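Local coordinates for protein RnfH (Haemophilus influenzae, PDB 2HJ1) that is of unknown function but adopts a ubiquitin-like fold of the RnfH family and forms a dimer by three-dimensional domain swapping, at the interface of chains A and B. Residues are numbered along the deposited sequence; one frame, centred on the assembly and turned at random. Chains: chain A/B, Hypothetical protein.

The interface of chains A and B. Residues chain A 65, 68, 74, 80; chain B 38, 61-63.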
loop_
_atom_site.group_PDB
_atom_site.type_symbol
_atom_site.label_atom_id
_atom_site.label_comp_id
_atom_site.label_asym_id
_atom_site.label_seq_id
_atom_site.Cartn_x
_atom_site.Cartn_y
_atom_site.Cartn_z
ATOM N N SER A 65 -3.194 -0.772 -2.545
ATOM C CA SER A 65 -3.896 -1.106 -3.786
ATOM C C SER A 65 -3.811 -2.628 -4.073
ATOM O O SER A 65 -2.737 -3.192 -3.972
ATOM C CB SER A 65 -3.252 -0.403 -4.981
ATOM O OG SER A 65 -3.369 1.016 -4.854
ATOM N N ILE A 68 -2.949 -5.084 -8.116
ATOM C CA ILE A 68 -2.081 -4.634 -9.184
ATOM C C ILE A 68 -1.772 -5.381 -10.441
ATOM O O ILE A 68 -2.239 -6.493 -10.621
ATOM C CB ILE A 68 -0.768 -4.110 -8.475
ATOM C CG1 ILE A 68 0.059 -5.234 -7.846
ATOM C CG2 ILE A 68 -1.161 -3.223 -7.271
ATOM C CD1 ILE A 68 0.961 -6.055 -8.811
ATOM N N LEU A 74 7.248 0.593 -10.559
ATOM C CA LEU A 74 7.406 0.860 -9.127
ATOM C C LEU A 74 7.784 2.322 -8.875
ATOM O O LEU A 74 8.520 2.915 -9.662
ATOM C CB LEU A 74 8.480 -0.070 -8.568
ATOM C CG LEU A 74 8.015 -1.538 -8.483
ATOM C CD1 LEU A 74 9.186 -2.492 -8.171
ATOM C CD2 LEU A 74 6.865 -1.701 -7.459
ATOM N N ILE A 80 5.789 -4.192 -2.367
ATOM C CA ILE A 80 5.079 -5.287 -3.044
ATOM C C ILE A 80 4.706 -6.348 -2.040
ATOM O O ILE A 80 5.582 -6.893 -1.393
ATOM C CB ILE A 80 5.943 -5.936 -4.115
ATOM C CG1 ILE A 80 6.335 -4.926 -5.191
ATOM C CG2 ILE A 80 5.142 -7.157 -4.797
ATOM C CD1 ILE A 80 7.562 -5.403 -6.012
ATOM N N VAL B 38 6.904 -4.198 -11.265
ATOM C CA VAL B 38 6.627 -5.234 -10.256
ATOM C C VAL B 38 7.244 -6.602 -10.608
ATOM O O VAL B 38 7.955 -7.193 -9.811
ATOM C CB VAL B 38 5.121 -5.378 -10.100
ATOM C CG1 VAL B 38 4.769 -6.480 -9.155
ATOM C CG2 VAL B 38 4.494 -3.984 -9.621
ATOM N N ILE B 61 -1.411 -10.214 -5.349
ATOM C CA ILE B 61 -0.371 -9.206 -5.095
ATOM C C ILE B 61 -1.021 -7.816 -4.875
ATOM O O ILE B 61 -1.815 -7.359 -5.722
ATOM C CB ILE B 61 0.630 -9.108 -6.279
ATOM C CG1 ILE B 61 1.252 -10.496 -6.562
ATOM C CG2 ILE B 61 1.740 -8.054 -5.965
ATOM C CD1 ILE B 61 2.220 -10.483 -7.675
ATOM N N GLY B 62 -0.710 -7.167 -3.743
ATOM C CA GLY B 62 -1.043 -5.753 -3.593
ATOM C C GLY B 62 0.218 -4.901 -3.493
ATOM O O GLY B 62 1.356 -5.437 -3.451
ATOM N N ILE B 63 0.040 -3.583 -3.445
ATOM C CA ILE B 63 1.195 -2.684 -3.255
ATOM C C ILE B 63 0.786 -1.687 -2.210
ATOM O O ILE B 63 -0.297 -1.098 -2.303
ATOM C CB ILE B 63 1.607 -1.995 -4.542
ATOM C CG1 ILE B 63 2.389 -2.981 -5.426
ATOM C CG2 ILE B 63 2.550 -0.794 -4.289
ATOM C CD1 ILE B 63 2.640 -2.473 -6.833
HETATM O O HOH W 1 -2.386 -8.581 -8.374
HETATM O O HOH W 2 -0.698 1.660 -3.940
#
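A:Ser65 and B:Ile63 meet backbone to backbone as an antiparallel bridge, and this reciprocal pair joins the two copies of strand 60-65, probably a contact new to the domain-swapped dimer. The amide N of A:Ser65 donates to the carbonyl O of B:Ile63 at 2.9 Å, the donor tilted 18° from that carbonyl's plane. In return B:Ile63 N reaches A:Ser65 O, also at 2.9 Å and in the carbonyl plane. Beyond the bridge, A:Ile68 N makes a weak hydrogen bond to B:Ile61 O, and a water links that same oxygen to A:Ile68 O. A second water joins the A:Ser65 hydroxyl OG to B:Ile63 O; OG stands beside its own backbone N (chi1 -64°), which brings it to the water.

Beside the bridge, A:Ile68 carries much of the apolar contact. Its CG1 lies between the backbone N and the carbonyl carbon (chi1 69°), which directs CD1 toward B:Ile61 CG2 at 3.6 Å. CD1 also meets B:Val38 CG1 tip to tip at 3.8 Å, while the CG2 branch packs against B:Ile63 CD1 at 3.9 Å, the two side chains at about a right angle. One residue thus touches both strand isoleucines and the start of a helix.

Further out, A:Ile80 lies alongside B:Ile61, their CG2 methyls 3.7 Å apart, and A:Leu74 crosses B:Val38 through CD2. A:Ile80 also forms an antiparallel bridge with B:Ile63, so strand 61-65 of chain B has chain A strands on both edges, 60-65 and 79-82. A:Ile68 and A:Leu74, from the loop before strand 79-82, pack on the start of chain B's helix 38-45, consistent with the exchanged segment, strand 79-82 included, completing the partner's ubiquitin-like core; two-fold symmetry repeats the arrangement with the chains reversed.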